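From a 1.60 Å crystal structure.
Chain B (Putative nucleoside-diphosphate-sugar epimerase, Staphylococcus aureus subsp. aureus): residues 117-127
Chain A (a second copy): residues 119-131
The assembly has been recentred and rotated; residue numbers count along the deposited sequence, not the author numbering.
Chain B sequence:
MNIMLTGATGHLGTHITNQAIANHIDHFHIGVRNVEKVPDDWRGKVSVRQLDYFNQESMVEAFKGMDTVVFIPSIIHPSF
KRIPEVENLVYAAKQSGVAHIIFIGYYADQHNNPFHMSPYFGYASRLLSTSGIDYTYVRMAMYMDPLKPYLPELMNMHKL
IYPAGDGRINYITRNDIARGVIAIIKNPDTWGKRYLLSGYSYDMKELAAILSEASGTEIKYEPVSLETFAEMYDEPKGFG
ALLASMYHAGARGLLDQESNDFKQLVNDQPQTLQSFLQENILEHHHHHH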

HETATM    1  N   MSE B 117      -9.980   1.347  -2.238  1.00  5.28           N
HETATM    2  CA  MSE B 117      -9.282   0.081  -2.064  1.00  9.08           C
HETATM    3  C   MSE B 117      -7.780   0.189  -2.292  1.00  4.29           C
HETATM    4  O   MSE B 117      -7.078  -0.820  -2.253  1.00  7.09           O
HETATM    5  CB  MSE B 117      -9.870  -0.997  -2.984  1.00  9.39           C
HETATM    6  CG  MSE B 117     -11.363  -1.260  -2.779  1.00  7.69           C
HETATM    7 SE   MSE B 117     -11.884  -1.591  -0.940  1.00 19.16          SE
HETATM    8  CE  MSE B 117     -10.642  -3.031  -0.572  1.00  8.43           C
ATOM      9  N   SER B 118      -7.264   1.396  -2.517  1.00  6.84           N
ATOM     10  CA  SER B 118      -5.822   1.504  -2.735  1.00  4.92           C
ATOM     11  C   SER B 118      -5.004   0.967  -1.546  1.00  4.49           C
ATOM     12  O   SER B 118      -3.971   0.332  -1.748  1.00  7.92           O
ATOM     13  CB  SER B 118      -5.410   2.952  -3.064  1.00  3.07           C
ATOM     14  OG  SER B 118      -5.521   3.802  -1.950  1.00  8.81           O
ATOM     15  N   PRO B 119      -5.462   1.192  -0.298  1.00  5.01           N
ATOM     16  CA  PRO B 119      -4.686   0.679   0.838  1.00  5.91           C
ATOM     17  C   PRO B 119      -4.500  -0.839   0.753  1.00  7.45           C
ATOM     18  O   PRO B 119      -3.420  -1.362   1.041  1.00  5.58           O
ATOM     19  CB  PRO B 119      -5.526   1.087   2.049  1.00  8.15           C
ATOM     20  CG  PRO B 119      -6.206   2.338   1.583  1.00  5.71           C
ATOM     21  CD  PRO B 119      -6.628   1.961   0.177  1.00  4.03           C
ATOM     22  N   TYR B 120      -5.559  -1.543   0.359  1.00  7.60           N
ATOM     23  CA  TYR B 120      -5.493  -2.996   0.238  1.00  4.80           C
ATOM     24  C   TYR B 120      -4.448  -3.430  -0.777  1.00  3.47           C
ATOM     25  O   TYR B 120      -3.635  -4.308  -0.496  1.00  5.77           O
ATOM     26  CB  TYR B 120      -6.848  -3.577  -0.177  1.00  5.74           C
ATOM     27  CG  TYR B 120      -6.778  -5.039  -0.583  1.00  4.61           C
ATOM     28  CD1 TYR B 120      -6.723  -6.051   0.378  1.00  6.70           C
ATOM     29  CD2 TYR B 120      -6.737  -5.408  -1.932  1.00  9.32           C
ATOM     30  CE1 TYR B 120      -6.631  -7.394   0.010  1.00  6.20           C
ATOM     31  CE2 TYR B 120      -6.642  -6.751  -2.309  1.00  5.59           C
ATOM     32  CZ  TYR B 120      -6.591  -7.735  -1.333  1.00  4.53           C
ATOM     33  OH  TYR B 120      -6.511  -9.068  -1.693  1.00  8.99           O
ATOM     34  N   PHE B 121      -4.460  -2.816  -1.953  1.00  7.15           N
ATOM     35  CA  PHE B 121      -3.510  -3.200  -2.989  1.00  4.53           C
ATOM     36  C   PHE B 121      -2.083  -2.808  -2.652  1.00  7.97           C
ATOM     37  O   PHE B 121      -1.143  -3.537  -2.972  1.00  7.12           O
ATOM     38  CB  PHE B 121      -3.955  -2.631  -4.334  1.00  6.76           C
ATOM     39  CG  PHE B 121      -5.191  -3.293  -4.867  1.00  6.92           C
ATOM     40  CD1 PHE B 121      -5.149  -4.625  -5.278  1.00  5.17           C
ATOM     41  CD2 PHE B 121      -6.403  -2.618  -4.898  1.00  6.60           C
ATOM     42  CE1 PHE B 121      -6.302  -5.280  -5.711  1.00  6.42           C
ATOM     43  CE2 PHE B 121      -7.569  -3.260  -5.328  1.00 10.24           C
ATOM     44  CZ  PHE B 121      -7.516  -4.596  -5.736  1.00 10.82           C
ATOM     45  N   GLY B 122      -1.907  -1.665  -1.998  1.00  5.18           N
ATOM     46  CA  GLY B 122      -0.568  -1.274  -1.609  1.00  6.15           C
ATOM     47  C   GLY B 122      -0.055  -2.266  -0.580  1.00  8.44           C
ATOM     48  O   GLY B 122       1.096  -2.691  -0.626  1.00  6.42           O
ATOM     49  N   TYR B 123      -0.923  -2.638   0.358  1.00  5.86           N
ATOM     50  CA  TYR B 123      -0.570  -3.580   1.407  1.00  3.95           C
ATOM     51  C   TYR B 123      -0.239  -4.962   0.855  1.00  5.67           C
ATOM     52  O   TYR B 123       0.741  -5.583   1.268  1.00  6.04           O
ATOM     53  CB  TYR B 123      -1.725  -3.671   2.404  1.00  6.87           C
ATOM     54  CG  TYR B 123      -1.459  -4.500   3.638  1.00  5.55           C
ATOM     55  CD1 TYR B 123      -1.591  -5.892   3.617  1.00  9.86           C
ATOM     56  CD2 TYR B 123      -1.139  -3.884   4.850  1.00  7.16           C
ATOM     57  CE1 TYR B 123      -1.419  -6.650   4.781  1.00  6.13           C
ATOM     58  CE2 TYR B 123      -0.965  -4.628   6.011  1.00  8.98           C
ATOM     59  CZ  TYR B 123      -1.109  -6.006   5.973  1.00  9.42           C
ATOM     60  OH  TYR B 123      -0.969  -6.722   7.138  1.00 10.31           O
ATOM     61  N   ALA B 124      -1.060  -5.434  -0.081  1.00  7.12           N
ATOM     62  CA  ALA B 124      -0.874  -6.748  -0.694  1.00  6.95           C
ATOM     63  C   ALA B 124       0.488  -6.889  -1.373  1.00  6.22           C
ATOM     64  O   ALA B 124       1.214  -7.864  -1.141  1.00  5.89           O
ATOM     65  CB  ALA B 124      -1.992  -7.008  -1.704  1.00  6.95           C
ATOM     66  N   SER B 125       0.830  -5.921  -2.217  1.00  4.67           N
ATOM     67  CA  SER B 125       2.103  -5.942  -2.932  1.00  7.74           C
ATOM     68  C   SER B 125       3.264  -6.036  -1.947  1.00  5.04           C
ATOM     69  O   SER B 125       4.158  -6.877  -2.086  1.00  6.09           O
ATOM     70  CB  SER B 125       2.240  -4.679  -3.793  1.00  8.18           C
ATOM     71  OG  SER B 125       3.470  -4.658  -4.494  1.00 20.40           O
ATOM     72  N   ARG B 126       3.246  -5.171  -0.942  1.00  4.55           N
ATOM     73  CA  ARG B 126       4.310  -5.167   0.056  1.00  4.90           C
ATOM     74  C   ARG B 126       4.345  -6.447   0.892  1.00  6.09           C
ATOM     75  O   ARG B 126       5.423  -6.979   1.166  1.00  5.32           O
ATOM     76  CB  ARG B 126       4.163  -3.924   0.938  1.00  3.68           C
ATOM     77  CG  ARG B 126       4.341  -2.662   0.110  1.00  5.32           C
ATOM     78  CD  ARG B 126       3.858  -1.396   0.794  1.00  5.95           C
ATOM     79  NE  ARG B 126       4.262  -0.229   0.009  1.00  6.46           N
ATOM     80  CZ  ARG B 126       3.743   0.108  -1.170  1.00  7.82           C
ATOM     81  NH1 ARG B 126       2.776  -0.622  -1.719  1.00  4.23           N
ATOM     82  NH2 ARG B 126       4.220   1.162  -1.824  1.00  9.00           N
ATOM     83  N   LEU B 127       3.180  -6.960   1.282  1.00  5.07           N
ATOM     84  CA  LEU B 127       3.162  -8.185   2.075  1.00  4.75           C
ATOM     85  C   LEU B 127       3.808  -9.319   1.281  1.00  8.63           C
ATOM     86  O   LEU B 127       4.555 -10.127   1.834  1.00  7.26           O
ATOM     87  CB  LEU B 127       1.736  -8.578   2.466  1.00  6.12           C
ATOM     88  CG  LEU B 127       1.632  -9.683   3.534  1.00  7.01           C
ATOM     89  CD1 LEU B 127       2.183  -9.165   4.872  1.00  9.66           C
ATOM     90  CD2 LEU B 127       0.184 -10.113   3.686  1.00  8.66           C
TER
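Chain A, residues 119-131: PYFGYASRLLSTS

When two copies of one protein pair through the same helix, each contact tends to recur with the chains exchanged, and a small residue at the centre lets the backbones come close. The putative nucleoside-diphosphate-sugar epimerase of Staphylococcus aureus offers a compact example. Residues 119-131 of chain A belong to a helix that begins earlier in the chain, and they run nearly antiparallel to the helix of chain B that starts at Ser B118. The N-to-C directions differ by 165°, and the axes approach to 7.8 Å, a short separation for two helices. Together the stretches bury 625 Å².

Met B117, modelled as selenomethionine, precedes the helix and points away from chain A. The contact opens at Ser B118, whose CA-to-CB bond is directed toward the partner. Its O lies 3.2 Å from CD of Arg A126, near the plane of that guanidinium, while its OG is 3.8 Å from CG2 of Thr A130. The antiparallel course places this first turn of chain B beside the later turns of chain A.

Pro B119 then packs as a knob among Tyr A123, Arg A126, Leu A127 and Thr A130. Its CB sits over one face of the Tyr A123 ring, 3.9 Å from the ring centroid, in a CH-pi contact; its CG reaches to 4.1 Å from CD1 of Leu A127. The backbones are close here, with CA of Pro B119 4.5 Å from CA of Tyr A123. Tyr B120 points away, and the end of Phe B121 also leads away, so neither adds much to the contact.

Gly B122 faces Gly A122 at the middle of the register, their CA atoms 5.6 Å apart. The absence of a side chain matters: an ideal CB on Gly B122 would lie only 2.4 Å from CD of Arg A126. In the space left free, NE of Arg A126 comes to 3.6 Å from CA of Gly B122, which lies over one face of the guanidinium.

One residue further on, Tyr B123 repeats the proline-tyrosine contact with the roles exchanged: CB of Pro A119 lies 3.9 Å from the centroid of its ring, over the face. The two tyrosines also meet, CD2 of Tyr B123 being 3.9 Å from CD2 of Tyr A123, with their ring planes inclined at 78°. Ala B124 and Ser B125 make no contact with the chain A stretch.

Arg B126 returns to the interface, its NE 3.6 Å from CA of Gly A122. Its NH1 donates a hydrogen bond to O of Gly B122 (2.9 Å), folding the side chain back along its own helix; Arg A126 does likewise. The guanidiniums approach closely, NH2 of Arg B126 being 3.3 Å from NH2 of Arg A126. These are two donors of like charge and form no hydrogen bond with each other, but both NH2 groups are satisfied elsewhere in the structure. Finally, Leu B127 flanks Pro A119, its CD1 4.2 Å from the proline CG.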

ATOM      1  N   PRO A 119       4.374  -3.064   4.562  1.00  5.19           N
ATOM      2  CA  PRO A 119       2.929  -3.068   4.278  1.00  5.35           C
ATOM      3  C   PRO A 119       2.170  -2.004   5.092  1.00  4.45           C
ATOM      4  O   PRO A 119       1.247  -1.362   4.583  1.00  6.14           O
ATOM      5  CB  PRO A 119       2.506  -4.488   4.647  1.00  4.45           C
ATOM      6  CG  PRO A 119       3.741  -5.295   4.337  1.00  5.64           C
ATOM      7  CD  PRO A 119       4.849  -4.422   4.895  1.00  4.08           C
ATOM      8  N   TYR A 120       2.558  -1.822   6.354  1.00  4.94           N
ATOM      9  CA  TYR A 120       1.913  -0.825   7.204  1.00  5.61           C
ATOM     10  C   TYR A 120       2.092   0.578   6.646  1.00  4.29           C
ATOM     11  O   TYR A 120       1.141   1.361   6.586  1.00  4.81           O
ATOM     12  CB  TYR A 120       2.487  -0.866   8.628  1.00  8.43           C
ATOM     13  CG  TYR A 120       2.084   0.319   9.494  1.00  4.16           C
ATOM     14  CD1 TYR A 120       0.857   0.340  10.160  1.00  5.62           C
ATOM     15  CD2 TYR A 120       2.926   1.430   9.621  1.00  4.40           C
ATOM     16  CE1 TYR A 120       0.476   1.438  10.933  1.00  4.37           C
ATOM     17  CE2 TYR A 120       2.559   2.533  10.391  1.00  5.95           C
ATOM     18  CZ  TYR A 120       1.331   2.529  11.044  1.00  6.59           C
ATOM     19  OH  TYR A 120       0.952   3.615  11.809  1.00  8.27           O
ATOM     20  N   PHE A 121       3.311   0.906   6.237  1.00  4.54           N
ATOM     21  CA  PHE A 121       3.560   2.244   5.723  1.00  3.58           C
ATOM     22  C   PHE A 121       2.909   2.488   4.364  1.00  5.55           C
ATOM     23  O   PHE A 121       2.447   3.598   4.089  1.00  6.76           O
ATOM     24  CB  PHE A 121       5.064   2.524   5.713  1.00  5.55           C
ATOM     25  CG  PHE A 121       5.643   2.664   7.102  1.00  5.43           C
ATOM     26  CD1 PHE A 121       5.307   3.761   7.899  1.00  5.79           C
ATOM     27  CD2 PHE A 121       6.464   1.676   7.635  1.00  9.60           C
ATOM     28  CE1 PHE A 121       5.779   3.870   9.210  1.00 10.02           C
ATOM     29  CE2 PHE A 121       6.946   1.771   8.947  1.00  8.48           C
ATOM     30  CZ  PHE A 121       6.602   2.867   9.736  1.00  8.21           C
ATOM     31  N   GLY A 122       2.851   1.459   3.521  1.00  7.57           N
ATOM     32  CA  GLY A 122       2.193   1.628   2.239  1.00  6.83           C
ATOM     33  C   GLY A 122       0.705   1.830   2.484  1.00  7.29           C
ATOM     34  O   GLY A 122       0.058   2.662   1.851  1.00  8.16           O
ATOM     35  N   TYR A 123       0.160   1.067   3.426  1.00  5.64           N
ATOM     36  CA  TYR A 123      -1.254   1.156   3.758  1.00  4.89           C
ATOM     37  C   TYR A 123      -1.601   2.518   4.361  1.00  5.71           C
ATOM     38  O   TYR A 123      -2.598   3.130   3.988  1.00  5.70           O
ATOM     39  CB  TYR A 123      -1.611   0.023   4.728  1.00  5.59           C
ATOM     40  CG  TYR A 123      -3.074  -0.107   5.097  1.00  7.51           C
ATOM     41  CD1 TYR A 123      -3.641   0.687   6.096  1.00  8.38           C
ATOM     42  CD2 TYR A 123      -3.874  -1.081   4.500  1.00  9.66           C
ATOM     43  CE1 TYR A 123      -4.968   0.507   6.497  1.00  7.05           C
ATOM     44  CE2 TYR A 123      -5.196  -1.270   4.891  1.00  9.25           C
ATOM     45  CZ  TYR A 123      -5.737  -0.478   5.890  1.00 11.33           C
ATOM     46  OH  TYR A 123      -7.038  -0.699   6.291  1.00 11.39           O
ATOM     47  N   ALA A 124      -0.769   3.001   5.278  1.00  5.05           N
ATOM     48  CA  ALA A 124      -1.026   4.281   5.935  1.00  3.36           C
ATOM     49  C   ALA A 124      -1.108   5.446   4.952  1.00  5.39           C
ATOM     50  O   ALA A 124      -2.051   6.237   4.997  1.00  4.03           O
ATOM     51  CB  ALA A 124       0.051   4.554   6.985  1.00  5.65           C
ATOM     52  N   SER A 125      -0.120   5.552   4.072  1.00  5.41           N
ATOM     53  CA  SER A 125      -0.094   6.631   3.090  1.00  8.10           C
ATOM     54  C   SER A 125      -1.372   6.621   2.252  1.00  8.86           C
ATOM     55  O   SER A 125      -2.015   7.659   2.051  1.00  6.73           O
ATOM     56  CB  SER A 125       1.135   6.486   2.186  1.00  9.38           C
ATOM     57  OG  SER A 125       1.186   7.517   1.218  1.00 17.70           O
ATOM     58  N   ARG A 126      -1.746   5.441   1.775  1.00  4.39           N
ATOM     59  CA  ARG A 126      -2.943   5.298   0.958  1.00  4.86           C
ATOM     60  C   ARG A 126      -4.230   5.580   1.732  1.00  6.65           C
ATOM     61  O   ARG A 126      -5.129   6.257   1.220  1.00  6.77           O
ATOM     62  CB  ARG A 126      -2.952   3.897   0.329  1.00  1.59           C
ATOM     63  CG  ARG A 126      -1.812   3.727  -0.673  1.00  4.37           C
ATOM     64  CD  ARG A 126      -1.548   2.282  -1.100  1.00  6.67           C
ATOM     65  NE  ARG A 126      -0.543   2.262  -2.160  1.00  6.60           N
ATOM     66  CZ  ARG A 126       0.738   2.571  -1.985  1.00  7.52           C
ATOM     67  NH1 ARG A 126       1.189   2.908  -0.781  1.00  5.52           N
ATOM     68  NH2 ARG A 126       1.562   2.599  -3.025  1.00  8.65           N
ATOM     69  N   LEU A 127      -4.316   5.095   2.969  1.00  4.46           N
ATOM     70  CA  LEU A 127      -5.517   5.336   3.766  1.00  3.99           C
ATOM     71  C   LEU A 127      -5.689   6.843   3.970  1.00  6.19           C
ATOM     72  O   LEU A 127      -6.809   7.362   3.914  1.00  7.36           O
ATOM     73  CB  LEU A 127      -5.440   4.631   5.128  1.00  5.38           C
ATOM     74  CG  LEU A 127      -6.773   4.614   5.891  1.00  5.19           C
ATOM     75  CD1 LEU A 127      -7.747   3.689   5.177  1.00  9.58           C
ATOM     76  CD2 LEU A 127      -6.570   4.162   7.331  1.00  6.45           C
ATOM     77  N   LEU A 128      -4.590   7.552   4.219  1.00  4.98           N
ATOM     78  CA  LEU A 128      -4.694   8.998   4.395  1.00  6.20           C
ATOM     79  C   LEU A 128      -5.250   9.608   3.108  1.00  5.07           C
ATOM     80  O   LEU A 128      -6.135  10.462   3.151  1.00  7.06           O
ATOM     81  CB  LEU A 128      -3.328   9.599   4.737  1.00  4.29           C
ATOM     82  CG  LEU A 128      -2.923   9.300   6.186  1.00  7.84           C
ATOM     83  CD1 LEU A 128      -1.427   9.504   6.360  1.00  7.74           C
ATOM     84  CD2 LEU A 128      -3.715  10.206   7.131  1.00  9.91           C
ATOM     85  N   SER A 129      -4.745   9.148   1.966  1.00  5.00           N
ATOM     86  CA  SER A 129      -5.202   9.645   0.670  1.00  6.18           C
ATOM     87  C   SER A 129      -6.711   9.448   0.477  1.00  9.67           C
ATOM     88  O   SER A 129      -7.396  10.341  -0.025  1.00 11.57           O
ATOM     89  CB  SER A 129      -4.429   8.952  -0.461  1.00  6.85           C
ATOM     90  OG  SER A 129      -4.783   9.471  -1.733  1.00 12.92           O
ATOM     91  N   THR A 130      -7.234   8.295   0.886  1.00  8.15           N
ATOM     92  CA  THR A 130      -8.666   8.020   0.731  1.00  6.78           C
ATOM     93  C   THR A 130      -9.564   8.776   1.707  1.00  6.60           C
ATOM     94  O   THR A 130     -10.762   8.921   1.461  1.00 10.43           O
ATOM     95  CB  THR A 130      -8.991   6.531   0.943  1.00  6.37           C
ATOM     96  OG1 THR A 130      -8.885   6.228   2.339  1.00 10.39           O
ATOM     97  CG2 THR A 130      -8.029   5.648   0.163  1.00  4.95           C
ATOM     98  N   SER A 131      -8.992   9.246   2.811  1.00  8.83           N
ATOM     99  CA  SER A 131      -9.752   9.938   3.858  1.00  6.40           C
ATOM    100  C   SER A 131     -10.345  11.289   3.486  1.00  7.23           C
ATOM    101  O   SER A 131     -11.377  11.682   4.027  1.00 11.56           O
ATOM    102  CB  SER A 131      -8.879  10.133   5.093  1.00  6.33           C
ATOM    103  OG  SER A 131      -7.940  11.165   4.884  1.00  9.00           O
TER